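Local coordinates for protein glutathione S-transferase-3 (Necator americanus, PDB 3W8S) that binds glutathione and probably catalyses its transfer to halide-bearing electrophiles, giving S-substituted glutathione conjugates, at residues 67-70 and 71-75; 20-24 and 25-29; 153-156 and 157-161; 53-57 and 58-62. All coordinates share one frame; numbering follows the deposited sequence.

Interaction 1. Residues 67-70 and 71-75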
loop_
_atom_site.group_PDB
_atom_site.type_symbol
_atom_site.label_atom_id
_atom_site.label_comp_id
_atom_site.label_asym_id
_atom_site.label_seq_id
_atom_site.Cartn_x
_atom_site.Cartn_y
_atom_site.Cartn_z
ATOM N N ILE A 67 -1.150 2.393 9.562
ATOM C CA ILE A 67 -1.577 3.207 10.734
ATOM C C ILE A 67 -2.954 3.861 10.482
ATOM O O ILE A 67 -3.821 3.814 11.331
ATOM C CB ILE A 67 -0.573 4.354 11.035
ATOM C CG1 ILE A 67 0.808 3.789 11.488
ATOM C CG2 ILE A 67 -1.097 5.266 12.149
ATOM C CD1 ILE A 67 1.973 4.799 11.200
ATOM N N ALA A 68 -3.131 4.490 9.319
ATOM C CA ALA A 68 -4.415 5.155 9.048
ATOM C C ALA A 68 -5.527 4.114 9.119
ATOM O O ALA A 68 -6.588 4.355 9.721
ATOM C CB ALA A 68 -4.422 5.839 7.690
ATOM N N ARG A 69 -5.286 2.957 8.496
ATOM C CA ARG A 69 -6.291 1.889 8.517
ATOM C C ARG A 69 -6.594 1.411 9.952
ATOM O O ARG A 69 -7.749 1.231 10.310
ATOM C CB ARG A 69 -5.934 0.648 7.589
ATOM C CG ARG A 69 -7.042 -0.405 7.552
ATOM C CD ARG A 69 -6.671 -1.624 6.707
ATOM N NE ARG A 69 -6.308 -1.099 5.401
ATOM C CZ ARG A 69 -5.085 -0.949 4.912
ATOM N NH1 ARG A 69 -3.965 -1.329 5.571
ATOM N NH2 ARG A 69 -5.014 -0.367 3.760
ATOM N N PHE A 70 -5.552 1.159 10.710
ATOM C CA PHE A 70 -5.698 0.740 12.092
ATOM C C PHE A 70 -6.596 1.731 12.901
ATOM O O PHE A 70 -7.558 1.292 13.561
ATOM C CB PHE A 70 -4.331 0.666 12.778
ATOM C CG PHE A 70 -4.419 0.304 14.263
ATOM C CD1 PHE A 70 -4.732 -0.994 14.660
ATOM C CD2 PHE A 70 -4.162 1.269 15.247
ATOM C CE1 PHE A 70 -4.841 -1.332 16.028
ATOM C CE2 PHE A 70 -4.287 0.952 16.615
ATOM C CZ PHE A 70 -4.609 -0.370 17.012
ATOM N N VAL A 71 -6.269 3.033 12.842
ATOM C CA VAL A 71 -7.017 4.092 13.568
ATOM C C VAL A 71 -8.446 4.230 12.976
ATOM O O VAL A 71 -9.457 4.329 13.750
ATOM C CB VAL A 71 -6.210 5.422 13.512
ATOM C CG1 VAL A 71 -6.950 6.568 14.148
ATOM C CG2 VAL A 71 -4.958 5.243 14.424
ATOM N N ALA A 72 -8.543 4.254 11.643
ATOM C CA ALA A 72 -9.863 4.358 11.032
ATOM C C ALA A 72 -10.743 3.189 11.485
ATOM O O ALA A 72 -11.924 3.393 11.688
ATOM C CB ALA A 72 -9.777 4.384 9.524
ATOM N N LYS A 73 -10.192 1.977 11.629
ATOM C CA LYS A 73 -11.043 0.822 11.964
ATOM C C LYS A 73 -11.483 0.994 13.458
ATOM O O LYS A 73 -12.632 0.662 13.802
ATOM C CB LYS A 73 -10.355 -0.589 11.766
ATOM C CG LYS A 73 -10.303 -1.188 10.291
ATOM C CD LYS A 73 -9.452 -2.532 10.063
ATOM C CE LYS A 73 -9.295 -2.998 8.604
ATOM N NZ LYS A 73 -10.133 -2.244 7.531
ATOM N N LYS A 74 -10.612 1.506 14.317
ATOM C CA LYS A 74 -10.957 1.719 15.742
ATOM C C LYS A 74 -12.097 2.716 15.834
ATOM O O LYS A 74 -12.988 2.554 16.664
ATOM C CB LYS A 74 -9.796 2.305 16.571
ATOM C CG LYS A 74 -8.648 1.335 16.783
ATOM C CD LYS A 74 -8.928 0.368 17.951
ATOM C CE LYS A 74 -7.749 -0.613 18.142
ATOM N NZ LYS A 74 -8.132 -1.830 18.951
ATOM N N PHE A 75 -12.096 3.719 14.960
ATOM C CA PHE A 75 -13.039 4.864 15.142
ATOM C C PHE A 75 -14.189 4.898 14.146
ATOM O O PHE A 75 -15.005 5.823 14.140
ATOM C CB PHE A 75 -12.218 6.138 15.202
ATOM C CG PHE A 75 -11.247 6.128 16.381
ATOM C CD1 PHE A 75 -11.744 5.940 17.672
ATOM C CD2 PHE A 75 -9.872 6.266 16.198
ATOM C CE1 PHE A 75 -10.889 5.914 18.784
ATOM C CE2 PHE A 75 -8.994 6.209 17.290
ATOM C CZ PHE A 75 -9.508 6.023 18.591
#
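Lys74 reaches back over Phe70 along one helix turn. Its CG lies above one face of the ring, and its CE comes 3.3 Å from Phe70 CZ. Phe70 has CG anti to the backbone N (chi1 177°), which sets CG beside the carbonyl carbon, where the side chain of Lys74 can reach the ring. On the neighbouring side of the helix, Ile67 CG2 and Val71 CG2 make a looser apolar contact at 4.5 Å. The backbone carries the regular bonds of an alpha helix: Val71 N to Ile67 O at 3.0 Å, Ala72 N to Ala68 O at 2.7 Å and Lys73 N to Arg69 O at 2.9 Å. This is helix 64-75 of the thioredoxin-like domain. Its Leu54-facing residues Ile67, Phe70 and Val71 pack on strand 53-56. Among the charged side chains, Arg69 and Lys73 run side by side, with Arg69 CD 3.5 Å from Lys73 CE. Their charged atoms NE and NZ stay 4.5 Å apart, and each cation has an acid of its own: Asp89 for Arg69, Glu85 for Lys73. Arg69 NH1 also pairs with Asp89 of the second subunit.

Interaction 2. Residues 20-24 and 25-29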
loop_
_atom_site.group_PDB
_atom_site.type_symbol
_atom_site.label_atom_id
_atom_site.label_comp_id
_atom_site.label_asym_id
_atom_site.label_seq_id
_atom_site.Cartn_x
_atom_site.Cartn_y
_atom_site.Cartn_z
ATOM N N GLN A 20 -6.055 13.631 11.069
ATOM C CA GLN A 20 -7.469 13.987 10.817
ATOM C C GLN A 20 -8.448 12.896 11.287
ATOM O O GLN A 20 -9.598 13.218 11.681
ATOM C CB GLN A 20 -7.707 14.292 9.347
ATOM C CG GLN A 20 -6.866 15.477 8.914
ATOM C CD GLN A 20 -7.083 15.869 7.475
ATOM O OE1 GLN A 20 -7.921 15.266 6.806
ATOM N NE2 GLN A 20 -6.366 16.940 6.996
ATOM N N ILE A 21 -8.037 11.625 11.220
ATOM C CA ILE A 21 -8.866 10.544 11.789
ATOM C C ILE A 21 -9.030 10.681 13.320
ATOM O O ILE A 21 -10.165 10.599 13.837
ATOM C CB ILE A 21 -8.382 9.146 11.423
ATOM C CG1 ILE A 21 -8.466 8.946 9.880
ATOM C CG2 ILE A 21 -9.245 8.087 12.127
ATOM C CD1 ILE A 21 -7.468 7.879 9.383
ATOM N N PHE A 22 -7.941 10.973 14.004
ATOM C CA PHE A 22 -8.007 11.291 15.466
ATOM C C PHE A 22 -8.909 12.494 15.682
ATOM O O PHE A 22 -9.758 12.467 16.584
ATOM C CB PHE A 22 -6.624 11.586 16.056
ATOM C CG PHE A 22 -5.801 10.368 16.303
ATOM C CD1 PHE A 22 -6.245 9.375 17.177
ATOM C CD2 PHE A 22 -4.550 10.220 15.714
ATOM C CE1 PHE A 22 -5.483 8.202 17.381
ATOM C CE2 PHE A 22 -3.776 9.066 15.938
ATOM C CZ PHE A 22 -4.220 8.066 16.812
ATOM N N VAL A 23 -8.754 13.524 14.851
ATOM C CA VAL A 23 -9.617 14.733 14.957
ATOM C C VAL A 23 -11.118 14.391 14.870
ATOM O O VAL A 23 -11.928 14.733 15.795
ATOM C CB VAL A 23 -9.219 15.836 13.958
ATOM C CG1 VAL A 23 -10.308 16.908 13.885
ATOM C CG2 VAL A 23 -7.890 16.444 14.371
ATOM N N LEU A 24 -11.487 13.648 13.843
ATOM C CA LEU A 24 -12.856 13.266 13.669
ATOM C C LEU A 24 -13.371 12.399 14.796
ATOM O O LEU A 24 -14.591 12.429 15.101
ATOM C CB LEU A 24 -13.022 12.474 12.328
ATOM C CG LEU A 24 -12.871 13.308 11.023
ATOM C CD1 LEU A 24 -12.747 12.341 9.829
ATOM C CD2 LEU A 24 -13.990 14.269 10.665
ATOM N N ALA A 25 -12.486 11.586 15.375
ATOM C CA ALA A 25 -12.907 10.666 16.419
ATOM C C ALA A 25 -13.023 11.455 17.706
ATOM O O ALA A 25 -13.550 10.935 18.644
ATOM C CB ALA A 25 -11.870 9.551 16.607
ATOM N N GLY A 26 -12.456 12.657 17.810
ATOM C CA GLY A 26 -12.430 13.273 19.154
ATOM C C GLY A 26 -11.358 12.661 20.038
ATOM O O GLY A 26 -11.414 12.783 21.271
ATOM N N GLN A 27 -10.348 11.999 19.451
ATOM C CA GLN A 27 -9.494 11.173 20.305
ATOM C C GLN A 27 -8.209 11.945 20.524
ATOM O O GLN A 27 -7.593 12.406 19.541
ATOM C CB GLN A 27 -9.194 9.840 19.629
ATOM C CG GLN A 27 -8.005 9.120 20.230
ATOM C CD GLN A 27 -8.367 8.581 21.625
ATOM O OE1 GLN A 27 -9.409 7.972 21.768
ATOM N NE2 GLN A 27 -7.532 8.837 22.635
ATOM N N GLU A 28 -7.769 12.048 21.787
ATOM C CA GLU A 28 -6.546 12.777 22.022
ATOM C C GLU A 28 -5.320 11.872 21.745
ATOM O O GLU A 28 -5.349 10.649 21.963
ATOM C CB GLU A 28 -6.511 13.316 23.479
ATOM C CG GLU A 28 -6.483 12.193 24.458
ATOM C CD GLU A 28 -6.311 12.659 25.914
ATOM O OE1 GLU A 28 -6.901 13.689 26.314
ATOM O OE2 GLU A 28 -5.594 11.964 26.658
ATOM N N TYR A 29 -4.246 12.491 21.263
ATOM C CA TYR A 29 -3.011 11.731 20.980
ATOM C C TYR A 29 -1.871 12.709 21.092
ATOM O O TYR A 29 -2.102 13.917 20.942
ATOM C CB TYR A 29 -3.071 11.099 19.540
ATOM C CG TYR A 29 -2.973 12.117 18.450
ATOM C CD1 TYR A 29 -4.089 12.928 18.162
ATOM C CD2 TYR A 29 -1.759 12.323 17.726
ATOM C CE1 TYR A 29 -4.040 13.936 17.178
ATOM C CE2 TYR A 29 -1.697 13.295 16.754
ATOM C CZ TYR A 29 -2.811 14.107 16.492
ATOM O OH TYR A 29 -2.770 15.078 15.509
#
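Gly26 ends helix 16-25 with a positive phi of 77°, and a Schellman motif folds the chain back on Phe22 and Val23: Gln27 N bonds to Phe22 O at 3.0 Å and Gly26 N to Val23 O at 2.9 Å. Gly26 takes up the positive phi that the motif needs. Ala25 N still makes the helical bond to Ile21 O, at 3.0 Å. Beyond the turn, Tyr29 comes back over the helix and its ring makes an offset stack with Phe22. The centroids are 4.5 Å apart and the planes only 15° from parallel. Tyr29 CG sits between its backbone N and carbonyl carbon (chi1 70°), which folds the ring inward over Phe22. Tyr29 CB stands 4.0 Å above the centre of the Phe22 ring in a CH-pi contact, and Tyr29 CD1 touches Phe22 CB at 3.6 Å. Gln27 lies alongside Phe22, its CG 3.5 Å from Phe22 CD1. The amide end turns away, where Gln27 NE2 donates to Glu28 O at 2.9 Å, on a lone pair in the carbonyl plane. Phe22 also meets Tyr4 and Val71. The polar bonds thus lie in the turn while apolar surface joins the ring pair, so the link leading to strand 30-34 is held to the helix by backbone capping and aromatic stacking together.

Interaction 3. Residues 153-156 and 157-161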
loop_
_atom_site.group_PDB
_atom_site.type_symbol
_atom_site.label_atom_id
_atom_site.label_comp_id
_atom_site.label_asym_id
_atom_site.label_seq_id
_atom_site.Cartn_x
_atom_site.Cartn_y
_atom_site.Cartn_z
ATOM N N LEU A 153 -18.431 9.135 5.336
ATOM C CA LEU A 153 -17.041 9.474 5.224
ATOM C C LEU A 153 -16.144 8.294 5.579
ATOM O O LEU A 153 -16.363 7.634 6.586
ATOM C CB LEU A 153 -16.809 10.595 6.242
ATOM C CG LEU A 153 -15.438 11.288 6.132
ATOM C CD1 LEU A 153 -15.439 12.179 4.907
ATOM C CD2 LEU A 153 -15.247 12.144 7.383
ATOM N N THR A 154 -15.121 8.032 4.769
ATOM C CA THR A 154 -14.085 7.081 5.142
ATOM C C THR A 154 -12.717 7.748 4.930
ATOM O O THR A 154 -12.643 8.828 4.374
ATOM C CB THR A 154 -14.148 5.806 4.277
ATOM O OG1 THR A 154 -13.821 6.128 2.885
ATOM C CG2 THR A 154 -15.571 5.142 4.424
ATOM N N PHE A 155 -11.641 7.109 5.381
ATOM C CA PHE A 155 -10.351 7.733 5.191
ATOM C C PHE A 155 -9.943 7.802 3.697
ATOM O O PHE A 155 -9.076 8.586 3.349
ATOM C CB PHE A 155 -9.248 7.156 6.116
ATOM C CG PHE A 155 -8.802 5.759 5.785
ATOM C CD1 PHE A 155 -9.570 4.630 6.105
ATOM C CD2 PHE A 155 -7.570 5.554 5.179
ATOM C CE1 PHE A 155 -9.134 3.333 5.848
ATOM C CE2 PHE A 155 -7.158 4.232 4.870
ATOM C CZ PHE A 155 -7.944 3.120 5.187
ATOM N N ALA A 156 -10.582 7.007 2.820
ATOM C CA ALA A 156 -10.317 7.273 1.402
ATOM C C ALA A 156 -10.753 8.708 1.023
ATOM O O ALA A 156 -10.037 9.376 0.285
ATOM C CB ALA A 156 -11.003 6.233 0.478
ATOM N N ASP A 157 -11.919 9.155 1.512
ATOM C CA ASP A 157 -12.422 10.528 1.250
ATOM C C ASP A 157 -11.376 11.523 1.779
ATOM O O ASP A 157 -11.015 12.560 1.143
ATOM C CB ASP A 157 -13.762 10.745 2.003
ATOM C CG ASP A 157 -14.852 9.946 1.412
ATOM O OD1 ASP A 157 -15.078 10.137 0.189
ATOM O OD2 ASP A 157 -15.535 9.115 2.115
ATOM N N LEU A 158 -10.823 11.187 2.931
ATOM C CA LEU A 158 -9.903 12.174 3.557
ATOM C C LEU A 158 -8.626 12.341 2.686
ATOM O O LEU A 158 -8.171 13.467 2.515
ATOM C CB LEU A 158 -9.507 11.745 5.005
ATOM C CG LEU A 158 -10.662 11.636 6.015
ATOM C CD1 LEU A 158 -10.065 11.059 7.323
ATOM C CD2 LEU A 158 -11.190 13.079 6.292
ATOM N N TYR A 159 -7.997 11.243 2.212
ATOM C CA TYR A 159 -6.769 11.366 1.367
ATOM C C TYR A 159 -7.076 12.219 0.107
ATOM O O TYR A 159 -6.272 13.085 -0.300
ATOM C CB TYR A 159 -6.193 9.970 0.931
ATOM C CG TYR A 159 -5.275 9.334 2.000
ATOM C CD1 TYR A 159 -3.991 9.845 2.225
ATOM C CD2 TYR A 159 -5.682 8.225 2.806
ATOM C CE1 TYR A 159 -3.119 9.279 3.191
ATOM C CE2 TYR A 159 -4.782 7.671 3.802
ATOM C CZ TYR A 159 -3.520 8.217 3.973
ATOM O OH TYR A 159 -2.558 7.759 4.913
ATOM N N LEU A 160 -8.210 11.947 -0.535
ATOM C CA LEU A 160 -8.496 12.602 -1.815
ATOM C C LEU A 160 -8.743 14.087 -1.590
ATOM O O LEU A 160 -8.101 14.913 -2.240
ATOM C CB LEU A 160 -9.729 11.951 -2.510
ATOM C CG LEU A 160 -10.272 12.661 -3.759
ATOM C CD1 LEU A 160 -9.200 12.768 -4.878
ATOM C CD2 LEU A 160 -11.549 12.028 -4.263
ATOM N N ALA A 161 -9.618 14.449 -0.632
ATOM C CA ALA A 161 -9.933 15.879 -0.386
ATOM C C ALA A 161 -8.704 16.684 0.035
ATOM O O ALA A 161 -8.520 17.844 -0.348
ATOM C CB ALA A 161 -11.014 15.973 0.711
HETATM O O HOH W 1 -16.184 6.793 1.457
#
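Thr154 and Asp157 form a capping box at the start of helix 155-170, in the all-helical C-terminal domain. This N-terminal box is a known feature of the glutathione transferase superfamily. Thr154 is the N-cap. Its backbone N donates to Asp157 OD2 at 2.9 Å with an N-H...O angle of 160°, and the carboxylate uses the anti lone pair, away from OD1. The return half of the box is weak: Ala156 N points to Thr154 OG1 at 3.4 Å. A water lies 2.8 Å from Thr154 OG1. Asp157 CG is anti to its carbonyl carbon (chi1 -70°), which carries the carboxylate back across the first turn to the N-cap. The other oxygen, OD1, accepts from His184 NE2 and Leu148 N, so the acid also ties the helix start to its surroundings. A hydrophobic staple accompanies the box: Leu153, just before the N-cap, meets Leu158 with CD2 to CD2 at 4.3 Å. Leu153 CD1 also lies against Asp157 CB at 3.6 Å. Further on, Tyr159 N bonds to Phe155 O at 3.1 Å, a regular helical bond. Phe155 turns its ring to Ala68 and Ala72 of helix 64-75, and Tyr159 stacks on Phe65. The rings of Phe155 and Tyr159 lie side by side and meet at their edges, Phe155 CD2 lying 3.8 Å from Tyr159 CE2.

Interaction 4. Residues 53-57 and 58-62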
loop_
_atom_site.group_PDB
_atom_site.type_symbol
_atom_site.label_atom_id
_atom_site.label_comp_id
_atom_site.label_asym_id
_atom_site.label_seq_id
_atom_site.Cartn_x
_atom_site.Cartn_y
_atom_site.Cartn_z
ATOM N N VAL A 53 5.321 6.899 12.628
ATOM C CA VAL A 53 5.159 5.726 13.485
ATOM C C VAL A 53 4.083 6.053 14.537
ATOM O O VAL A 53 4.106 7.104 15.171
ATOM C CB VAL A 53 6.469 5.334 14.195
ATOM C CG1 VAL A 53 6.227 4.226 15.273
ATOM C CG2 VAL A 53 7.492 4.824 13.167
ATOM N N LEU A 54 3.162 5.106 14.741
ATOM C CA LEU A 54 2.181 5.262 15.789
ATOM C C LEU A 54 2.630 4.365 16.966
ATOM O O LEU A 54 3.033 3.231 16.757
ATOM C CB LEU A 54 0.777 4.787 15.317
ATOM C CG LEU A 54 -0.395 5.017 16.316
ATOM C CD1 LEU A 54 -0.785 6.473 16.292
ATOM C CD2 LEU A 54 -1.660 4.193 15.915
ATOM N N GLU A 55 2.527 4.884 18.180
ATOM C CA GLU A 55 2.735 4.047 19.343
ATOM C C GLU A 55 1.388 3.887 20.108
ATOM O O GLU A 55 0.703 4.868 20.362
ATOM C CB GLU A 55 3.860 4.705 20.219
ATOM C CG GLU A 55 4.439 3.712 21.191
ATOM C CD GLU A 55 5.624 4.334 21.928
ATOM O OE1 GLU A 55 6.531 4.865 21.262
ATOM O OE2 GLU A 55 5.586 4.327 23.151
ATOM N N VAL A 56 0.954 2.647 20.330
ATOM C CA VAL A 56 -0.399 2.371 20.854
ATOM C C VAL A 56 -0.104 1.627 22.175
ATOM O O VAL A 56 0.397 0.503 22.121
ATOM C CB VAL A 56 -1.196 1.348 19.974
ATOM C CG1 VAL A 56 -2.607 1.117 20.556
ATOM C CG2 VAL A 56 -1.278 1.826 18.556
ATOM N N ASP A 57 -0.355 2.268 23.313
ATOM C CA ASP A 57 0.091 1.782 24.634
ATOM C C ASP A 57 1.492 1.210 24.577
ATOM O O ASP A 57 1.688 0.074 24.951
ATOM C CB ASP A 57 -0.867 0.723 25.225
ATOM C CG ASP A 57 -2.227 1.290 25.541
ATOM O OD1 ASP A 57 -2.349 2.447 26.023
ATOM O OD2 ASP A 57 -3.181 0.604 25.215
ATOM N N GLY A 58 2.440 1.963 24.037
ATOM C CA GLY A 58 3.810 1.510 24.036
ATOM C C GLY A 58 4.190 0.559 22.873
ATOM O O GLY A 58 5.365 0.279 22.679
ATOM N N LYS A 59 3.242 0.103 22.075
ATOM C CA LYS A 59 3.567 -0.802 20.945
ATOM C C LYS A 59 3.742 0.010 19.647
ATOM O O LYS A 59 2.842 0.780 19.307
ATOM C CB LYS A 59 2.418 -1.797 20.756
ATOM C CG LYS A 59 2.163 -2.715 21.970
ATOM C CD LYS A 59 0.952 -3.641 21.721
ATOM C CE LYS A 59 -0.397 -2.892 21.642
ATOM N NZ LYS A 59 -1.531 -3.846 21.468
ATOM N N LYS A 60 4.843 -0.196 18.909
ATOM C CA LYS A 60 5.078 0.597 17.709
ATOM C C LYS A 60 4.490 -0.024 16.441
ATOM O O LYS A 60 4.684 -1.210 16.184
ATOM C CB LYS A 60 6.558 0.863 17.473
ATOM C CG LYS A 60 7.215 1.644 18.646
ATOM C CD LYS A 60 8.546 2.220 18.173
ATOM C CE LYS A 60 9.151 3.202 19.168
ATOM N NZ LYS A 60 10.057 2.369 20.017
ATOM N N LEU A 61 3.901 0.841 15.623
ATOM C CA LEU A 61 3.343 0.472 14.314
ATOM C C LEU A 61 3.831 1.535 13.320
ATOM O O LEU A 61 3.598 2.755 13.491
ATOM C CB LEU A 61 1.825 0.422 14.376
ATOM C CG LEU A 61 1.014 0.256 13.049
ATOM C CD1 LEU A 61 1.255 -1.136 12.461
ATOM C CD2 LEU A 61 -0.480 0.561 13.307
ATOM N N ALA A 62 4.486 1.046 12.251
ATOM C CA ALA A 62 4.955 1.879 11.140
ATOM C C ALA A 62 4.013 1.785 9.949
ATOM O O ALA A 62 3.050 0.970 9.948
ATOM C CB ALA A 62 6.361 1.407 10.715
HETATM O O HOH W 2 1.540 4.680 23.351
#
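The carboxylate of Glu55 has Gly58 of the turn and Lys60 of the opposing strand both on one side of its plane, each approaching obliquely. Its OE2 is 3.4 Å from Gly58 CA, and its OE1 is 3.7 Å from Lys60 CE. Glu55 and Lys60 run side by side on the face of the sheet that also bears Val53 and Ala62. Glu55 OE1 and Lys60 NZ remain 4.5 Å apart, too far for a salt bridge; Glu55 OE2 pairs instead with Lys5. The other face bears Leu54, Val56, Lys59 and Leu61. There Leu54 and Val56 pack on helix 64-75, and Lys59 makes a cation-pi contact with Phe83 of the second subunit. The segments form a beta hairpin closed by a type I' turn, Val56 to Lys59. Leu54 and Leu61 are a hydrogen-bonded pair, N to O at 2.7 Å and O to N at 2.8 Å. Val56 N and Lys59 O repeat the pattern at 2.8 Å, as do Lys59 N and Val56 O at 2.9 Å. A water accepts from Gly58 N at 2.9 Å. The backbone joins the hairpin, while Glu55 pairs with Lys5 on strand 4-9 and Lys59 meets Phe83 of the second subunit.

From the N terminus the order is interaction 2, interaction 4, interaction 1, interaction 3. They follow in series; none nests in or crosses another. Interaction 2 closes the turn out of helix 16-25, and interaction 4 closes the hairpin at the edge of the sheet. Interaction 1 lies in the helix after that hairpin; interaction 3 starts a helix of the C-terminal domain. Interaction 1 touches the other three. Its Val71 meets Ile21 and Leu54, and its Ala72 meets Phe155, so helix 64-75 links sheet, first helix and C-terminal domain. Interactions 2 and 3 meet directly. Interactions 3 and 4 stay about 10 Å apart at their nearest atoms. Interactions 1 and 4 reach the second subunit.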